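Local coordinates for protein GLB-12 (Caenorhabditis elegans, PDB 4BJA) that binds a heme whose iron is held by two histidines, and is probably a redox-signalling globin needed for reproduction in the worm, at residues F58-I61 with V62-E66; R95-E98 with F99-L103; N136-Q139 with M140-N143; Y144-I147 with V148-F152; K193-L196 with N197-S201. The protein carries 1 engineered substitution. All coordinates share one frame; numbering follows the deposited sequence. Where two conformers were deposited one is given.

Contact 1: F58-I61 with V62-E66; sequences FLDI and VNDIE
N63 runs along L59 one turn later on helix 50-65 and folds its amide back onto the backbone. L59 O lies close to the plane of that amide, and N63 ND2 donates to it at 2.9 Å. N63 N reaches the same oxygen at 3.0 Å, nearly along the C=O axis, so L59 O has two donors from one residue. Replacing N63 with a leucine would probably leave L59 O with the backbone donor alone. D60 and D64 cross obliquely, with carboxylate planes 47° apart. D60 OD1 and D64 OD2 are 3.5 Å apart, a close pair of like charges. R80 and R155 form salt bridges to D60 and probably offset this charge. Here the globin helix ends in a wider pi-type turn. E66 N donates to I61 O at 2.7 Å, and I65 N reaches I61 O from above the carbonyl plane. I61 CD1 lies over one face of the F58 ring, which also meets H92, an axial ligand of the heme iron.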
# COMPACT_ATOMS: atom_id res chain seq x y z
N PHE A 58 -16.86 -18.99 2.90
CA PHE A 58 -16.92 -18.78 4.33
C PHE A 58 -17.21 -20.08 5.08
O PHE A 58 -16.70 -20.27 6.17
CB PHE A 58 -17.92 -17.66 4.72
CG PHE A 58 -17.25 -16.34 4.80
CD1 PHE A 58 -16.44 -16.04 5.89
CD2 PHE A 58 -17.36 -15.44 3.73
CE1 PHE A 58 -15.79 -14.76 5.98
CE2 PHE A 58 -16.70 -14.18 3.81
CZ PHE A 58 -15.94 -13.86 4.91
N LEU A 59 -18.01 -20.96 4.50
CA LEU A 59 -18.23 -22.27 5.16
C LEU A 59 -16.89 -23.02 5.25
O LEU A 59 -16.52 -23.51 6.31
CB LEU A 59 -19.28 -23.10 4.44
CG LEU A 59 -20.73 -22.63 4.62
CD1 LEU A 59 -21.67 -23.39 3.68
CD2 LEU A 59 -21.21 -22.77 6.06
N ASP A 60 -16.12 -23.05 4.16
CA ASP A 60 -14.76 -23.64 4.26
C ASP A 60 -13.86 -22.94 5.30
O ASP A 60 -13.17 -23.58 6.05
CB ASP A 60 -14.07 -23.59 2.91
CG ASP A 60 -14.66 -24.55 1.91
OD1 ASP A 60 -15.55 -25.35 2.27
OD2 ASP A 60 -14.24 -24.50 0.73
N ILE A 61 -13.86 -21.61 5.33
CA ILE A 61 -13.05 -20.90 6.30
C ILE A 61 -13.34 -21.32 7.75
O ILE A 61 -12.40 -21.64 8.51
CB ILE A 61 -13.29 -19.38 6.18
CG1 ILE A 61 -12.63 -18.87 4.87
CG2 ILE A 61 -12.69 -18.65 7.40
CD1 ILE A 61 -13.06 -17.42 4.50
N VAL A 62 -14.61 -21.30 8.15
CA VAL A 62 -14.93 -21.56 9.54
C VAL A 62 -14.91 -23.05 9.88
O VAL A 62 -14.65 -23.43 11.01
CB VAL A 62 -16.25 -20.91 10.00
CG1 VAL A 62 -16.17 -19.39 9.67
CG2 VAL A 62 -17.43 -21.57 9.37
N ASN A 63 -15.16 -23.90 8.90
CA ASN A 63 -15.20 -25.33 9.24
C ASN A 63 -13.88 -26.03 9.05
O ASN A 63 -13.57 -26.98 9.80
CB ASN A 63 -16.25 -26.05 8.41
CG ASN A 63 -17.64 -25.75 8.88
OD1 ASN A 63 -18.10 -26.31 9.90
ND2 ASN A 63 -18.35 -24.93 8.10
N ASP A 64 -13.12 -25.62 8.03
CA ASP A 64 -11.92 -26.37 7.66
C ASP A 64 -10.63 -25.65 7.96
O ASP A 64 -9.62 -26.26 8.26
CB ASP A 64 -11.97 -26.76 6.16
CG ASP A 64 -13.25 -27.48 5.79
OD1 ASP A 64 -13.63 -28.45 6.47
OD2 ASP A 64 -13.84 -27.12 4.76
N ILE A 65 -10.63 -24.32 7.89
CA ILE A 65 -9.36 -23.62 7.89
C ILE A 65 -9.09 -22.94 9.20
O ILE A 65 -8.02 -23.10 9.77
CB ILE A 65 -9.29 -22.59 6.72
CG1 ILE A 65 -9.64 -23.24 5.37
CG2 ILE A 65 -7.92 -21.91 6.72
CD1 ILE A 65 -8.65 -24.33 4.90
N GLU A 66 -10.05 -22.15 9.71
CA GLU A 66 -9.83 -21.39 10.91
C GLU A 66 -11.06 -21.56 11.82
O GLU A 66 -11.92 -20.68 11.91
CB GLU A 66 -9.58 -19.89 10.53
CG GLU A 66 -9.03 -19.01 11.64
CD GLU A 66 -7.61 -19.35 12.06
OE1 GLU A 66 -6.77 -19.69 11.18
OE2 GLU A 66 -7.35 -19.28 13.28

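Contact 2: R95-E98 with F99-L103; sequences RFYE and FMEQL. With HEM (protoporphyrin IX containing Fe), chain B.
F96 lies along M100, one turn on. The ring atom F96 CE1 touches M100 CG at 3.7 Å. M100 has two conformers; in one of them SD sits 5.2 Å from the centroid of the F96 ring, an oblique Met-aromatic contact. F96 has CG anti to its backbone N (chi1 -175°), which carries the ring toward the heme. There CE2 of F96 meets the heme methyl CMB at 3.6 Å, and the vinyl atom CAB lies at the ring edge. F99 takes the same methyl differently. CMB stands 3.5 Å above the F99 ring plane, offset toward the rim. The two phenylalanines press on one heme methyl, and both belong to the heme pocket. R95 runs its extended chain beside the propionate arms: CD of R95 is 3.5 Å from HEM CAA, and HEM CBD lies over one face of the guanidinium. Elsewhere on the helix, Y97 flanks E101, ring and carboxylate planes 22° apart. The carboxylate of E101 is held by R41 and W44. Regular backbone bonds run from F99 N to R95 O through to Q102 N to E98 O. The segment is part of helix 87-108, which also carries the axial ligand H92. F99 and L103 pack on helix 113-126, M100 and L103 on helix 185-214, F96 on helix 50-65, and Y97 on helices 34-46 and 50-65.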
# COMPACT_ATOMS: atom_id res chain seq x y z
N ARG A 95 -22.58 -9.15 4.01
CA ARG A 95 -21.78 -7.90 4.12
C ARG A 95 -20.54 -7.98 3.26
O ARG A 95 -20.16 -7.00 2.58
CB ARG A 95 -21.39 -7.60 5.58
CG ARG A 95 -22.60 -7.17 6.47
CD ARG A 95 -22.30 -7.40 7.94
NE ARG A 95 -23.22 -6.73 8.89
CZ ARG A 95 -24.43 -7.17 9.23
NH1 ARG A 95 -24.93 -8.27 8.66
NH2 ARG A 95 -25.16 -6.50 10.11
N PHE A 96 -19.89 -9.15 3.27
CA PHE A 96 -18.65 -9.36 2.51
C PHE A 96 -18.98 -9.37 1.03
O PHE A 96 -18.32 -8.71 0.24
CB PHE A 96 -18.01 -10.69 2.94
CG PHE A 96 -16.69 -10.94 2.31
CD1 PHE A 96 -16.62 -11.43 1.02
CD2 PHE A 96 -15.53 -10.72 3.03
CE1 PHE A 96 -15.38 -11.65 0.41
CE2 PHE A 96 -14.25 -10.93 2.43
CZ PHE A 96 -14.21 -11.42 1.11
N TYR A 97 -20.05 -10.06 0.64
CA TYR A 97 -20.50 -10.00 -0.74
C TYR A 97 -20.79 -8.55 -1.20
O TYR A 97 -20.31 -8.11 -2.27
CB TYR A 97 -21.74 -10.90 -0.95
CG TYR A 97 -22.47 -10.52 -2.21
CD1 TYR A 97 -21.97 -10.89 -3.46
CD2 TYR A 97 -23.63 -9.73 -2.14
CE1 TYR A 97 -22.62 -10.46 -4.65
CE2 TYR A 97 -24.27 -9.33 -3.32
CZ TYR A 97 -23.76 -9.70 -4.56
OH TYR A 97 -24.39 -9.30 -5.72
N GLU A 98 -21.52 -7.79 -0.38
CA GLU A 98 -21.87 -6.38 -0.75
C GLU A 98 -20.62 -5.53 -0.86
O GLU A 98 -20.52 -4.66 -1.73
CB GLU A 98 -22.83 -5.76 0.28
CG GLU A 98 -24.22 -6.39 0.29
CD GLU A 98 -25.09 -5.90 1.44
OE1 GLU A 98 -24.55 -5.54 2.52
OE2 GLU A 98 -26.33 -5.91 1.28
N PHE A 99 -19.67 -5.76 0.04
CA PHE A 99 -18.39 -5.03 0.02
C PHE A 99 -17.64 -5.31 -1.27
O PHE A 99 -17.12 -4.37 -1.88
CB PHE A 99 -17.58 -5.49 1.24
CG PHE A 99 -16.13 -5.09 1.24
CD1 PHE A 99 -15.15 -5.91 0.67
CD2 PHE A 99 -15.73 -3.94 1.92
CE1 PHE A 99 -13.81 -5.57 0.73
CE2 PHE A 99 -14.38 -3.61 2.02
CZ PHE A 99 -13.42 -4.41 1.40
N MET A 100 -17.56 -6.58 -1.70
CA MET A 100 -16.90 -6.91 -2.96
C MET A 100 -17.65 -6.38 -4.19
O MET A 100 -17.04 -5.96 -5.16
CB MET A 100 -16.67 -8.43 -3.06
CG MET A 100 -15.64 -8.91 -2.02
SD MET A 100 -14.01 -8.24 -2.39
CE MET A 100 -14.22 -8.25 -4.19
N GLU A 101 -18.98 -6.41 -4.13
CA GLU A 101 -19.82 -5.90 -5.21
C GLU A 101 -19.53 -4.40 -5.39
O GLU A 101 -19.31 -3.91 -6.49
CB GLU A 101 -21.29 -6.09 -4.84
CG GLU A 101 -22.28 -5.40 -5.78
CD GLU A 101 -22.21 -5.87 -7.25
OE1 GLU A 101 -21.57 -6.90 -7.62
OE2 GLU A 101 -22.85 -5.19 -8.08
N GLN A 102 -19.54 -3.69 -4.29
CA GLN A 102 -19.38 -2.22 -4.34
C GLN A 102 -17.96 -1.88 -4.76
O GLN A 102 -17.71 -0.96 -5.58
CB GLN A 102 -19.53 -1.66 -2.95
CG GLN A 102 -20.87 -1.63 -2.29
CD GLN A 102 -20.67 -1.02 -0.89
OE1 GLN A 102 -20.54 -1.73 0.12
NE2 GLN A 102 -20.53 0.31 -0.85
N LEU A 103 -17.01 -2.59 -4.15
CA LEU A 103 -15.58 -2.28 -4.39
C LEU A 103 -15.25 -2.54 -5.87
O LEU A 103 -14.60 -1.71 -6.53
CB LEU A 103 -14.70 -3.13 -3.43
CG LEU A 103 -13.21 -3.01 -3.46
CD1 LEU A 103 -12.75 -1.51 -3.42
CD2 LEU A 103 -12.70 -3.81 -2.22
CHA HEM B . -18.67 -6.78 9.83
CHB HEM B . -16.21 -7.24 5.68
CHC HEM B . -13.00 -10.05 7.90
CHD HEM B . -15.86 -10.23 11.76
C1A HEM B . -18.24 -6.62 8.55
C2A HEM B . -18.82 -5.71 7.58
C3A HEM B . -18.11 -5.87 6.44
C4A HEM B . -17.10 -6.87 6.67
CMA HEM B . -18.31 -5.16 5.08
CAA HEM B . -20.01 -4.75 7.87
CBA HEM B . -19.59 -3.28 7.71
CGA HEM B . -18.54 -3.01 8.70
O1A HEM B . -18.75 -3.37 9.89
O2A HEM B . -17.49 -2.48 8.26
C1B HEM B . -15.11 -7.99 5.98
C2B HEM B . -13.99 -8.21 5.07
C3B HEM B . -13.12 -8.96 5.68
C4B HEM B . -13.64 -9.28 6.98
CMB HEM B . -13.86 -7.61 3.66
CAB HEM B . -11.75 -9.39 5.07
CBB HEM B . -11.15 -10.45 5.54
C1C HEM B . -13.48 -10.33 9.13
C2C HEM B . -12.84 -11.19 10.10
C3C HEM B . -13.62 -11.23 11.17
C4C HEM B . -14.80 -10.44 10.91
CMC HEM B . -11.47 -11.87 9.90
CAC HEM B . -13.30 -12.04 12.45
CBC HEM B . -13.84 -11.62 13.58
C1D HEM B . -16.90 -9.40 11.56
C2D HEM B . -18.06 -9.31 12.40
C3D HEM B . -18.92 -8.24 11.80
C4D HEM B . -18.20 -7.77 10.66
CMD HEM B . -18.40 -10.14 13.66
CAD HEM B . -20.30 -7.78 12.29
CBD HEM B . -21.34 -8.44 11.37
CGD HEM B . -21.47 -9.95 11.51
O1D HEM B . -21.12 -10.54 12.56
O2D HEM B . -21.96 -10.57 10.56
NA HEM B . -17.19 -7.34 7.96
NB HEM B . -14.88 -8.67 7.17
NC HEM B . -14.68 -9.90 9.67
ND HEM B . -17.02 -8.46 10.52
FE HEM B . -15.97 -8.59 8.83

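Contact 3: N136-Q139 with M140-N143; sequences NQNQ and MEKN
The loop between helix 131-136 and helix 144-160 closes a turn over Q139 and M140. E141 N donates to N138 O at 2.9 Å, coming from above the carbonyl plane, and this bond brings the chain back on itself. N138 N also donates to K142 O, at 2.9 Å but bent. E141 and K142 both face N138, which fits a classic beta bulge, though the N138-K142 pairing is loose. The main side-chain bond lies at the base of the loop. Q137 NE2 reaches N143 OD1 at 3.0 Å, and the N-H...O angle is 171°. The two amide planes are 89° apart. N143 OD1 lies close to the plane of the Q137 amide, yet the donor stands above the carbonyl plane of N143, well away from a lone-pair direction. Q137 has its chain bent at chi2 (71°), which folds the amide toward N143. N143 is the N-cap of helix 144-160: its OD1 also accepts from E146 N, and its ND2 donates to T204. Q137 OE1 accepts from Y144 N. On the outer side Q139 and M140 pack on W19 and V20 of the second subunit. Both buried amides, of Q137 and N143, are therefore used at both ends. This cross-linking probably fixes how each is turned and ties the loop to the first turn of the helix.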
# COMPACT_ATOMS: atom_id res chain seq x y z
N ASN A 136 -7.06 -10.37 19.32
CA ASN A 136 -6.25 -11.41 18.67
C ASN A 136 -5.58 -11.07 17.36
O ASN A 136 -4.66 -11.76 16.96
CB ASN A 136 -7.06 -12.69 18.50
CG ASN A 136 -7.57 -13.21 19.84
OD1 ASN A 136 -6.78 -13.48 20.74
ND2 ASN A 136 -8.87 -13.32 19.99
N GLN A 137 -6.07 -10.05 16.66
CA GLN A 137 -5.44 -9.63 15.42
C GLN A 137 -3.99 -9.22 15.66
O GLN A 137 -3.74 -8.37 16.51
CB GLN A 137 -6.20 -8.45 14.82
CG GLN A 137 -5.49 -7.80 13.59
CD GLN A 137 -5.52 -8.68 12.37
OE1 GLN A 137 -6.07 -9.79 12.41
NE2 GLN A 137 -4.94 -8.20 11.27
N ASN A 138 -3.07 -9.84 14.93
CA ASN A 138 -1.65 -9.77 15.29
C ASN A 138 -0.77 -10.14 14.11
O ASN A 138 -0.61 -11.32 13.78
CB ASN A 138 -1.38 -10.69 16.49
CG ASN A 138 0.04 -10.58 17.03
OD1 ASN A 138 0.35 -11.12 18.11
ND2 ASN A 138 0.90 -9.89 16.30
N GLN A 139 -0.16 -9.13 13.48
CA GLN A 139 0.74 -9.32 12.33
C GLN A 139 1.98 -10.24 12.58
O GLN A 139 2.62 -10.72 11.64
CB GLN A 139 1.18 -7.94 11.80
CG GLN A 139 0.01 -6.94 11.57
CD GLN A 139 0.48 -5.67 10.85
OE1 GLN A 139 0.22 -4.54 11.28
NE2 GLN A 139 1.17 -5.87 9.76
N MET A 140 2.32 -10.45 13.85
CA MET A 140 3.43 -11.33 14.25
C MET A 140 3.02 -12.82 14.23
O MET A 140 3.88 -13.71 14.14
CB MET A 140 4.03 -10.86 15.59
CG MET A 140 4.91 -9.63 15.49
SD MET A 140 6.12 -9.75 14.14
CE MET A 140 7.31 -10.95 14.76
N GLU A 141 1.71 -13.06 14.32
CA GLU A 141 1.14 -14.35 14.65
C GLU A 141 -0.05 -14.82 13.79
O GLU A 141 0.08 -15.78 13.04
CB GLU A 141 0.66 -14.31 16.10
CG GLU A 141 0.01 -15.57 16.64
CD GLU A 141 -0.04 -15.55 18.18
OE1 GLU A 141 0.43 -14.56 18.79
OE2 GLU A 141 -0.56 -16.53 18.76
N LYS A 142 -1.21 -14.19 13.93
CA LYS A 142 -2.31 -14.40 12.99
C LYS A 142 -2.87 -13.07 12.53
O LYS A 142 -3.34 -12.27 13.33
CB LYS A 142 -3.44 -15.24 13.57
CG LYS A 142 -3.09 -16.78 13.64
CD LYS A 142 -4.29 -17.56 14.19
CE LYS A 142 -4.28 -19.04 13.74
NZ LYS A 142 -2.99 -19.70 14.05
N ASN A 143 -2.86 -12.89 11.22
CA ASN A 143 -3.60 -11.77 10.63
C ASN A 143 -4.90 -12.33 10.04
O ASN A 143 -4.86 -13.00 9.03
CB ASN A 143 -2.73 -11.12 9.54
CG ASN A 143 -3.43 -10.00 8.83
OD1 ASN A 143 -4.66 -9.93 8.80
ND2 ASN A 143 -2.64 -9.07 8.27

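Contact 4: Y144-I147 with V148-F152; sequences YFEI and VINVF. With HEM (protoporphyrin IX containing Fe), chain B.
Four successive i to i+4 backbone bonds make 144-152 a regular stretch of helix 144-160. V148 N donates to Y144 O, I149 N to F145 O, and N150 N to E146 O at 2.8 Å. The last, V151 N to I147 O, is weak. N150 follows E146 one turn on, with carboxylate and amide planes only 10° apart. Their touch is E146 CG against N150 ND2 at 3.6 Å. A glycine here in place of N150 would probably leave E146 CG without the amide packed beside it. The carboxylate atom E146 OE2 comes close to E25 OE2 of the second subunit, an approach of like charges. The heme meets the other side of the helix. V148 spreads its two methyls: CG1 touches the vinyl atom CBB at 3.5 Å, while CG2, anti to the carbonyl carbon, turns to the methyl CMC at 3.6 Å. I149 CG1 meets CBB too. F145 puts its ring edge toward the bridging carbon CHC, 3.8 Å from CD1. From this helix the heme receives mainly apolar packing, which probably helps set its position; its iron is bound by H92 and H127.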
# COMPACT_ATOMS: atom_id res chain seq x y z
N TYR A 144 -6.03 -12.11 10.70
CA TYR A 144 -7.29 -12.74 10.30
C TYR A 144 -7.83 -12.20 8.98
O TYR A 144 -8.54 -12.91 8.29
CB TYR A 144 -8.36 -12.64 11.44
CG TYR A 144 -7.96 -13.46 12.64
CD1 TYR A 144 -8.27 -14.82 12.71
CD2 TYR A 144 -7.23 -12.88 13.68
CE1 TYR A 144 -7.89 -15.57 13.82
CE2 TYR A 144 -6.84 -13.64 14.78
CZ TYR A 144 -7.17 -14.96 14.82
OH TYR A 144 -6.77 -15.69 15.92
N PHE A 145 -7.49 -10.96 8.60
CA PHE A 145 -7.90 -10.50 7.29
C PHE A 145 -7.16 -11.27 6.22
O PHE A 145 -7.74 -11.66 5.19
CB PHE A 145 -7.59 -9.00 7.14
CG PHE A 145 -8.24 -8.16 8.19
CD1 PHE A 145 -9.63 -8.28 8.42
CD2 PHE A 145 -7.47 -7.32 9.01
CE1 PHE A 145 -10.23 -7.48 9.42
CE2 PHE A 145 -8.07 -6.55 10.00
CZ PHE A 145 -9.44 -6.64 10.21
N GLU A 146 -5.87 -11.52 6.48
CA GLU A 146 -5.09 -12.31 5.58
C GLU A 146 -5.59 -13.79 5.51
O GLU A 146 -5.72 -14.36 4.43
CB GLU A 146 -3.62 -12.23 6.01
CG GLU A 146 -2.71 -13.01 5.11
CD GLU A 146 -1.29 -12.93 5.62
OE1 GLU A 146 -0.98 -13.64 6.59
OE2 GLU A 146 -0.49 -12.13 5.09
N ILE A 147 -5.93 -14.36 6.66
CA ILE A 147 -6.38 -15.74 6.71
C ILE A 147 -7.67 -15.88 5.84
O ILE A 147 -7.80 -16.78 5.01
CB ILE A 147 -6.65 -16.15 8.17
CG1 ILE A 147 -5.31 -16.35 8.90
CG2 ILE A 147 -7.54 -17.46 8.21
CD1 ILE A 147 -5.36 -16.41 10.41
N VAL A 148 -8.59 -14.93 6.00
CA VAL A 148 -9.86 -15.02 5.26
C VAL A 148 -9.61 -14.81 3.78
O VAL A 148 -10.10 -15.59 2.91
CB VAL A 148 -10.85 -13.95 5.80
CG1 VAL A 148 -12.06 -13.81 4.90
CG2 VAL A 148 -11.33 -14.36 7.25
N ILE A 149 -8.92 -13.72 3.45
CA ILE A 149 -8.75 -13.39 2.02
C ILE A 149 -7.89 -14.43 1.32
O ILE A 149 -8.13 -14.73 0.17
CB ILE A 149 -8.24 -11.97 1.80
CG1 ILE A 149 -9.35 -11.04 2.26
CG2 ILE A 149 -7.87 -11.77 0.30
CD1 ILE A 149 -10.51 -10.98 1.33
N ASN A 150 -6.94 -15.04 2.04
CA ASN A 150 -6.16 -16.11 1.39
C ASN A 150 -7.02 -17.29 0.95
O ASN A 150 -6.73 -17.92 -0.08
CB ASN A 150 -5.05 -16.59 2.33
CG ASN A 150 -3.87 -15.70 2.29
OD1 ASN A 150 -3.80 -14.80 1.45
ND2 ASN A 150 -2.89 -15.97 3.15
N VAL A 151 -8.09 -17.59 1.70
CA VAL A 151 -8.98 -18.66 1.24
C VAL A 151 -9.71 -18.22 -0.02
O VAL A 151 -9.92 -19.03 -0.94
CB VAL A 151 -9.92 -19.18 2.36
CG1 VAL A 151 -10.79 -20.39 1.82
CG2 VAL A 151 -9.08 -19.60 3.59
N PHE A 152 -10.10 -16.92 -0.07
CA PHE A 152 -10.62 -16.41 -1.32
C PHE A 152 -9.64 -16.50 -2.48
O PHE A 152 -10.03 -16.85 -3.59
CB PHE A 152 -11.16 -15.00 -1.12
CG PHE A 152 -12.52 -15.01 -0.48
CD1 PHE A 152 -13.68 -15.11 -1.29
CD2 PHE A 152 -12.62 -14.99 0.91
CE1 PHE A 152 -14.95 -15.16 -0.69
CE2 PHE A 152 -13.90 -15.06 1.54
CZ PHE A 152 -15.05 -15.14 0.73
CHA HEM B . -18.67 -6.78 9.83
CHB HEM B . -16.21 -7.24 5.68
CHC HEM B . -13.00 -10.05 7.90
CHD HEM B . -15.86 -10.23 11.76
C1A HEM B . -18.24 -6.62 8.55
C2A HEM B . -18.82 -5.71 7.58
C3A HEM B . -18.11 -5.87 6.44
C4A HEM B . -17.10 -6.87 6.67
CMA HEM B . -18.31 -5.16 5.08
CAA HEM B . -20.01 -4.75 7.87
CBA HEM B . -19.59 -3.28 7.71
CGA HEM B . -18.54 -3.01 8.70
O1A HEM B . -18.75 -3.37 9.89
O2A HEM B . -17.49 -2.48 8.26
C1B HEM B . -15.11 -7.99 5.98
C2B HEM B . -13.99 -8.21 5.07
C3B HEM B . -13.12 -8.96 5.68
C4B HEM B . -13.64 -9.28 6.98
CMB HEM B . -13.86 -7.61 3.66
CAB HEM B . -11.75 -9.39 5.07
CBB HEM B . -11.15 -10.45 5.54
C1C HEM B . -13.48 -10.33 9.13
C2C HEM B . -12.84 -11.19 10.10
C3C HEM B . -13.62 -11.23 11.17
C4C HEM B . -14.80 -10.44 10.91
CMC HEM B . -11.47 -11.87 9.90
CAC HEM B . -13.30 -12.04 12.45
CBC HEM B . -13.84 -11.62 13.58
C1D HEM B . -16.90 -9.40 11.56
C2D HEM B . -18.06 -9.31 12.40
C3D HEM B . -18.92 -8.24 11.80
C4D HEM B . -18.20 -7.77 10.66
CMD HEM B . -18.40 -10.14 13.66
CAD HEM B . -20.30 -7.78 12.29
CBD HEM B . -21.34 -8.44 11.37
CGD HEM B . -21.47 -9.95 11.51
O1D HEM B . -21.12 -10.54 12.56
O2D HEM B . -21.96 -10.57 10.56
NA HEM B . -17.19 -7.34 7.96
NB HEM B . -14.88 -8.67 7.17
NC HEM B . -14.68 -9.90 9.67
ND HEM B . -17.02 -8.46 10.52
FE HEM B . -15.97 -8.59 8.83

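Contact 5: K193-L196 with N197-S201; sequences KKFL and NTVIS
T198 OG1 donates back to K194 O at 2.8 Å, one turn earlier in helix 185-214, the last modelled helix of this globin fold. T198 N donates to the same oxygen at 3.0 Å. The two donors come from opposite faces of the carbonyl plane, so K194 O is gripped twice. T198 has OG1 beside its backbone N and anti to the carbonyl carbon (chi1 -57°), which brings the hydroxyl back over the preceding turn. The other carbonyls are each served by a backbone NH four residues on: N197 N to K193 O, V199 N to F195 O and I200 N to L196 O, all at 2.9 Å. N197 ND2 also lies 2.9 Å from K193 O. The charged end of K194 is taken up outside, by D36 in a salt bridge and by the carbonyl of A31. N197, T198, I200 and S201 also lie against the second subunit, N197 on S24 and T198 on L30 of that chain. F195 packs on M100 and L103 of helix 87-108 and, with T198 and V199, on F28 of helix 27-30. Its ring makes a CH-pi contact with V199. The methyl CG2 of V199 lies over one face, 4.1 Å from the ring centroid and 28° off the normal, and 3.7 Å from CE1 of F195.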
# COMPACT_ATOMS: atom_id res chain seq x y z
N LYS A 193 -5.07 -11.53 -7.58
CA LYS A 193 -4.09 -11.57 -6.46
C LYS A 193 -3.64 -10.16 -6.05
O LYS A 193 -3.56 -9.89 -4.87
CB LYS A 193 -2.90 -12.48 -6.75
CG LYS A 193 -3.32 -13.96 -6.71
CD LYS A 193 -2.12 -14.87 -6.98
CE LYS A 193 -2.51 -16.34 -6.95
NZ LYS A 193 -1.36 -17.24 -7.44
N LYS A 194 -3.33 -9.30 -7.04
CA LYS A 194 -2.92 -7.92 -6.66
C LYS A 194 -4.03 -7.20 -5.92
O LYS A 194 -3.78 -6.55 -4.90
CB LYS A 194 -2.51 -7.12 -7.88
CG LYS A 194 -1.19 -7.63 -8.44
CD LYS A 194 -0.70 -6.68 -9.59
CE LYS A 194 -1.74 -6.44 -10.69
NZ LYS A 194 -1.28 -5.41 -11.73
N PHE A 195 -5.26 -7.35 -6.43
CA PHE A 195 -6.40 -6.72 -5.84
C PHE A 195 -6.61 -7.22 -4.40
O PHE A 195 -6.72 -6.43 -3.44
CB PHE A 195 -7.65 -6.98 -6.73
CG PHE A 195 -8.96 -6.60 -6.07
CD1 PHE A 195 -9.18 -5.30 -5.59
CD2 PHE A 195 -9.97 -7.56 -5.91
CE1 PHE A 195 -10.38 -4.93 -4.96
CE2 PHE A 195 -11.17 -7.20 -5.27
CZ PHE A 195 -11.38 -5.88 -4.80
N LEU A 196 -6.71 -8.54 -4.24
CA LEU A 196 -7.06 -9.09 -2.93
C LEU A 196 -5.94 -8.84 -1.91
O LEU A 196 -6.21 -8.60 -0.71
CB LEU A 196 -7.41 -10.56 -3.08
CG LEU A 196 -8.76 -10.80 -3.78
CD1 LEU A 196 -8.93 -12.28 -3.95
CD2 LEU A 196 -9.91 -10.25 -2.99
N ASN A 197 -4.67 -8.89 -2.35
CA ASN A 197 -3.56 -8.53 -1.47
C ASN A 197 -3.58 -7.07 -1.04
O ASN A 197 -3.23 -6.75 0.09
CB ASN A 197 -2.22 -8.92 -2.11
CG ASN A 197 -2.00 -10.44 -1.99
OD1 ASN A 197 -2.18 -10.98 -0.90
ND2 ASN A 197 -1.60 -11.10 -3.03
N THR A 198 -4.04 -6.20 -1.92
CA THR A 198 -4.18 -4.79 -1.56
C THR A 198 -5.34 -4.61 -0.57
O THR A 198 -5.24 -3.80 0.34
CB THR A 198 -4.37 -3.90 -2.82
OG1 THR A 198 -3.24 -4.12 -3.68
CG2 THR A 198 -4.44 -2.44 -2.45
N VAL A 199 -6.43 -5.39 -0.73
CA VAL A 199 -7.48 -5.33 0.27
C VAL A 199 -6.94 -5.77 1.64
O VAL A 199 -7.14 -5.10 2.66
CB VAL A 199 -8.69 -6.18 -0.15
CG1 VAL A 199 -9.68 -6.28 1.02
CG2 VAL A 199 -9.35 -5.54 -1.44
N ILE A 200 -6.17 -6.85 1.66
CA ILE A 200 -5.57 -7.29 2.94
C ILE A 200 -4.69 -6.20 3.54
O ILE A 200 -4.81 -5.87 4.71
CB ILE A 200 -4.68 -8.53 2.75
CG1 ILE A 200 -5.54 -9.72 2.36
CG2 ILE A 200 -3.96 -8.85 4.11
CD1 ILE A 200 -4.71 -10.96 1.84
N SER A 201 -3.79 -5.62 2.74
CA SER A 201 -2.85 -4.66 3.32
C SER A 201 -3.60 -3.42 3.87
O SER A 201 -3.26 -2.94 4.95
CB SER A 201 -1.79 -4.27 2.33
OG SER A 201 -2.36 -3.47 1.34

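Contact 5 is the most buried, and contacts 2 and 4 lie nearest the chain centre with it, while contact 3 is a loop, its centre about 17 Å from the centre of the chain, and contact 1 sits at the end of a helix. Contacts 2 and 4 both touch the heme, largely with apolar groups. Their F96 and F152 rings stack, and F58 of contact 1 joins them. Contact 3 runs straight into contact 4, and its chemistry is amide hydrogen bonding at a helix start. Contact 1 mixes charge on its outer side with packing inside. Contacts 4 and 5 join helices 144-160 and 185-214 through I149, L196 and I200. Contacts 3 and 5 also pack against the second subunit.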